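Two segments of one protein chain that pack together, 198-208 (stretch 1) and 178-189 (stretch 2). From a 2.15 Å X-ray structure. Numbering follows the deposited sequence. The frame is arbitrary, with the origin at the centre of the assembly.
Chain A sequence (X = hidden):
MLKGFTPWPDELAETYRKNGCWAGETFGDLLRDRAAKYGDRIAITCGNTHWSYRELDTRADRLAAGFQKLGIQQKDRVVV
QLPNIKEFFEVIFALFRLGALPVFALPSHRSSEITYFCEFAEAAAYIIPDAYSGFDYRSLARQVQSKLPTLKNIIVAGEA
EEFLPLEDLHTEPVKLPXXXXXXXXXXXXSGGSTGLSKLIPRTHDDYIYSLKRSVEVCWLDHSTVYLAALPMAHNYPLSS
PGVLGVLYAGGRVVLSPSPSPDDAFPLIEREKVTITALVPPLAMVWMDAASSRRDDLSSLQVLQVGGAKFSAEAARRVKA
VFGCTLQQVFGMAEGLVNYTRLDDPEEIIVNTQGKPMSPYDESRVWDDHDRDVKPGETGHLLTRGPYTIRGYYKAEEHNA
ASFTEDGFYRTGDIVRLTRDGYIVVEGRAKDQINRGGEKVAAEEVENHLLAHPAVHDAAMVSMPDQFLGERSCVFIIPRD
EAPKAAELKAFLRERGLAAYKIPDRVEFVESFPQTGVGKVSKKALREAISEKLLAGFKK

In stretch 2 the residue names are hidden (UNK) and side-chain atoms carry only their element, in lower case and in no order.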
# COMPACT_ATOMS: atom_id res chain seq x y z
N LYS A 198 11.20 -1.71 -7.62
CA LYS A 198 11.27 -0.97 -8.87
C LYS A 198 10.58 0.37 -8.59
O LYS A 198 9.74 0.44 -7.70
CB LYS A 198 10.50 -1.71 -9.97
CG LYS A 198 10.86 -3.18 -10.10
CD LYS A 198 12.26 -3.36 -10.64
CE LYS A 198 12.61 -4.84 -10.73
NZ LYS A 198 13.73 -5.09 -11.69
N LEU A 199 10.93 1.42 -9.33
CA LEU A 199 10.27 2.71 -9.13
C LEU A 199 9.11 2.82 -10.13
O LEU A 199 9.23 2.40 -11.28
CB LEU A 199 11.27 3.87 -9.30
CG LEU A 199 11.98 4.29 -8.01
CD1 LEU A 199 12.61 3.08 -7.37
CD2 LEU A 199 13.03 5.35 -8.29
N ILE A 200 8.00 3.37 -9.67
CA ILE A 200 6.78 3.49 -10.47
C ILE A 200 6.35 4.93 -10.77
O ILE A 200 5.91 5.66 -9.89
CB ILE A 200 5.63 2.76 -9.76
CG1 ILE A 200 5.94 1.26 -9.69
CG2 ILE A 200 4.29 3.03 -10.47
CD1 ILE A 200 5.10 0.48 -8.68
N PRO A 201 6.48 5.36 -12.04
CA PRO A 201 6.08 6.72 -12.39
C PRO A 201 4.55 6.84 -12.48
O PRO A 201 3.92 6.01 -13.14
CB PRO A 201 6.72 6.93 -13.76
CG PRO A 201 7.85 5.97 -13.79
CD PRO A 201 7.24 4.75 -13.14
N ARG A 202 3.98 7.83 -11.82
CA ARG A 202 2.53 8.07 -11.90
C ARG A 202 2.35 9.53 -12.30
O ARG A 202 3.06 10.41 -11.80
CB ARG A 202 1.83 7.81 -10.55
CG ARG A 202 1.90 6.37 -10.02
CD ARG A 202 1.41 5.33 -11.03
NE ARG A 202 -0.03 5.41 -11.27
CZ ARG A 202 -0.94 4.86 -10.48
NH1 ARG A 202 -0.57 4.19 -9.39
NH2 ARG A 202 -2.24 5.01 -10.76
N THR A 203 1.45 9.79 -13.24
CA THR A 203 1.20 11.15 -13.71
C THR A 203 0.00 11.72 -12.94
O THR A 203 -0.74 10.97 -12.30
CB THR A 203 0.88 11.19 -15.24
OG1 THR A 203 -0.37 10.52 -15.49
CG2 THR A 203 1.98 10.49 -16.05
N HIS A 204 -0.16 13.03 -12.98
CA HIS A 204 -1.26 13.70 -12.30
C HIS A 204 -2.59 13.14 -12.81
O HIS A 204 -3.45 12.76 -12.03
CB HIS A 204 -1.24 15.22 -12.55
CG HIS A 204 0.02 15.90 -12.11
ND1 HIS A 204 0.08 16.70 -10.98
CD2 HIS A 204 1.26 15.92 -12.65
CE1 HIS A 204 1.30 17.18 -10.85
NE2 HIS A 204 2.04 16.73 -11.85
N ASP A 205 -2.74 13.11 -14.13
CA ASP A 205 -3.98 12.61 -14.73
C ASP A 205 -4.34 11.17 -14.35
O ASP A 205 -5.46 10.91 -13.91
CB ASP A 205 -3.92 12.69 -16.26
CG ASP A 205 -4.36 14.05 -16.78
OD1 ASP A 205 -5.38 14.57 -16.29
OD2 ASP A 205 -3.69 14.58 -17.69
N ASP A 206 -3.41 10.24 -14.52
CA ASP A 206 -3.76 8.86 -14.21
C ASP A 206 -3.95 8.62 -12.71
O ASP A 206 -4.81 7.84 -12.33
CB ASP A 206 -2.74 7.87 -14.81
CG ASP A 206 -1.52 7.66 -13.93
OD1 ASP A 206 -0.44 8.23 -14.23
OD2 ASP A 206 -1.63 6.91 -12.94
N TYR A 207 -3.20 9.31 -11.85
CA TYR A 207 -3.37 9.09 -10.41
C TYR A 207 -4.64 9.74 -9.89
O TYR A 207 -5.40 9.13 -9.14
CB TYR A 207 -2.18 9.63 -9.61
CG TYR A 207 -1.94 8.88 -8.31
CD1 TYR A 207 -1.59 7.53 -8.32
CD2 TYR A 207 -2.05 9.51 -7.08
CE1 TYR A 207 -1.35 6.83 -7.14
CE2 TYR A 207 -1.81 8.82 -5.88
CZ TYR A 207 -1.46 7.48 -5.92
OH TYR A 207 -1.21 6.78 -4.76
N ILE A 208 -4.88 10.99 -10.27
CA ILE A 208 -6.08 11.66 -9.81
C ILE A 208 -7.33 10.87 -10.26
O ILE A 208 -8.33 10.81 -9.54
CB ILE A 208 -6.09 13.13 -10.30
CG1 ILE A 208 -4.90 13.87 -9.67
CG2 ILE A 208 -7.40 13.81 -9.90
CD1 ILE A 208 -4.69 15.29 -10.12
N UNK A 178 5.15 26.01 -15.31
CA UNK A 178 3.90 25.34 -15.60
C UNK A 178 4.03 23.84 -15.40
O UNK A 178 5.00 23.23 -15.84
o UNK A 178 2.77 24.84 -19.82
o UNK A 178 0.72 25.22 -19.13
c UNK A 178 1.91 24.93 -18.92
c UNK A 178 2.34 24.68 -17.49
c UNK A 178 3.46 25.60 -17.04
N UNK A 179 3.06 23.25 -14.71
CA UNK A 179 3.05 21.82 -14.48
C UNK A 179 1.87 21.27 -15.27
O UNK A 179 0.74 21.73 -15.11
c UNK A 179 2.85 19.97 -12.80
c UNK A 179 2.83 21.48 -12.98
c UNK A 179 3.91 22.13 -12.13
N UNK A 180 2.15 20.30 -16.13
CA UNK A 180 1.11 19.69 -16.95
C UNK A 180 0.48 18.48 -16.28
O UNK A 180 1.13 17.73 -15.55
c UNK A 180 3.51 20.85 -21.28
c UNK A 180 2.24 20.38 -19.16
n UNK A 180 4.14 20.19 -22.46
c UNK A 180 1.69 19.26 -18.30
c UNK A 180 2.85 19.80 -20.41
N UNK A 181 -0.80 18.30 -16.55
CA UNK A 181 -1.57 17.19 -16.00
C UNK A 181 -0.99 15.87 -16.49
O UNK A 181 -1.17 14.83 -15.86
o UNK A 181 -3.91 16.97 -15.41
c UNK A 181 -3.02 17.30 -16.46
N UNK A 182 -0.28 15.93 -17.62
CA UNK A 182 0.31 14.73 -18.20
C UNK A 182 1.73 14.45 -17.71
O UNK A 182 2.31 13.42 -18.05
c UNK A 182 0.30 14.84 -19.73
o UNK A 182 1.00 15.99 -20.15
N UNK A 183 2.29 15.35 -16.91
CA UNK A 183 3.64 15.16 -16.40
C UNK A 183 3.66 14.08 -15.31
O UNK A 183 2.65 13.84 -14.65
c UNK A 183 4.21 16.46 -15.78
o UNK A 183 4.47 18.75 -16.40
c UNK A 183 4.45 17.56 -16.81
o UNK A 183 4.66 17.26 -18.00
N UNK A 184 4.80 13.43 -15.14
CA UNK A 184 4.92 12.45 -14.08
C UNK A 184 4.83 13.31 -12.82
O UNK A 184 5.46 14.37 -12.75
c UNK A 184 6.29 11.73 -14.09
c UNK A 184 6.40 10.83 -15.32
c UNK A 184 6.46 10.92 -12.81
N UNK A 185 4.06 12.87 -11.84
CA UNK A 185 3.90 13.63 -10.61
C UNK A 185 4.80 13.12 -9.48
O UNK A 185 5.19 13.87 -8.58
c UNK A 185 2.45 13.59 -10.17
N UNK A 186 5.12 11.83 -9.52
CA UNK A 186 5.95 11.23 -8.49
C UNK A 186 6.32 9.79 -8.83
O UNK A 186 5.79 9.21 -9.78
c UNK A 186 2.82 8.27 -7.23
c UNK A 186 3.94 10.42 -7.16
c UNK A 186 1.58 8.90 -7.19
c UNK A 186 1.52 10.29 -7.13
c UNK A 186 5.20 11.24 -7.15
c UNK A 186 3.98 9.03 -7.22
c UNK A 186 2.69 11.04 -7.11
N UNK A 187 7.22 9.21 -8.04
CA UNK A 187 7.62 7.83 -8.25
C UNK A 187 7.27 7.02 -7.01
O UNK A 187 7.70 7.34 -5.91
c UNK A 187 9.14 7.75 -8.53
c UNK A 187 11.17 8.40 -9.84
c UNK A 187 9.67 8.62 -9.67
c UNK A 187 8.94 8.27 -10.95
N UNK A 188 6.48 5.97 -7.21
CA UNK A 188 6.07 5.09 -6.11
C UNK A 188 6.99 3.89 -6.09
O UNK A 188 7.82 3.72 -6.99
c UNK A 188 3.63 5.35 -5.40
c UNK A 188 3.78 4.98 -3.92
c UNK A 188 4.62 4.64 -6.30
n UNK A 188 4.74 4.12 -3.61
o UNK A 188 3.04 5.47 -3.08
N UNK A 189 6.86 3.04 -5.08
CA UNK A 189 7.70 1.85 -4.99
C UNK A 189 6.85 0.59 -5.24
O UNK A 189 5.71 0.54 -4.82
c UNK A 189 8.34 1.76 -3.59
c UNK A 189 9.19 2.92 -3.06
c UNK A 189 9.77 2.52 -1.72
c UNK A 189 10.30 3.27 -4.02
O HOH W 1 5.00 17.17 -11.84

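Position 178 carries three carbons in a row, the third bearing two oxygens: a carboxylate one methylene longer than aspartate, hence Glu178. Exposed and clear of stretch 1, it suits a charged end. At 179 one carbon bears two others, the fork of Val179; its CG1 lies 3.5 Å from His204 NE2, a short apolar branch beside the imidazole. Position 180 has four carbons in a row ending in nitrogen, Lys180, whose CA-to-CB bond points away from stretch 1; the residue is exposed, which suits a charged amine.

At 181 one carbon and one oxygen give Ser181. Its backbone O accepts from Asp205 N at 2.9 Å at the start of the helix, and its hydroxyl OG lies 2.9 Å from Asp205 OD1, a polar group beside a carboxylate. Position 182, again one carbon and one oxygen, is Ser182, a small polar residue in a partly exposed turn, with its backbone O 3.6 Å from Thr203 CG2. At 183 two carbons, the second with two oxygens, mark Asp183. Its OD2 accepts from Lys180 N at 2.8 Å, bracing the type I turn from Lys180 to Asp183, while its backbone O receives a weak bond from His204 N at 3.4 Å.

Position 184 has a forked three-carbon side chain, Val184, whose CG1 meets Pro201 CB at 4.1 Å, apolar against apolar in a buried place. At 185 there is a single carbon, Ala185. That methyl sits over the His204 ring, CB 3.6 Å from its centroid, a CH-pi contact suited to a compact side chain.

Position 186 shows one carbon and a six-carbon ring without oxygen: Phe186. Its edge meets the face of Tyr207, with CZ 3.6 Å from Tyr207 CZ and the planes nearly perpendicular. At 187 four carbons forked at the second make Leu187, whose CD1 and CD2 reach Leu199 CD2 (3.9 Å) and Pro201 CG (3.8 Å). Position 188 has three carbons, the third carrying one oxygen and one nitrogen: Gln188. Its CB packs 4.1 Å from Ile200 CB, while its polar end leads away from stretch 1. At 189 four carbons, again forked at the second, give Leu189, its apolar CD2 4.1 Å from Leu199 CD1.

The contact is an antiparallel strand pair leading into a helix. Ile200 N donates to Gln188 O at 2.7 Å and Gln188 N to Ile200 O at 2.8 Å. Farther along, Arg202 N donates to Phe186 O at 3.1 Å, whereas Arg202 O accepts from Ala185 N at 2.7 Å and weakly from Phe186 N at 3.4 Å, as the register shifts at a beta bulge. Leu199, Pro201, Leu187 and Leu189 share one face. Where the strand pair gives way to the helix, a water bridges Val184 O and His204 NE2, 3.0 Å from each.

Stretch 2, residues 178-189: EVKSSDVAFLQL
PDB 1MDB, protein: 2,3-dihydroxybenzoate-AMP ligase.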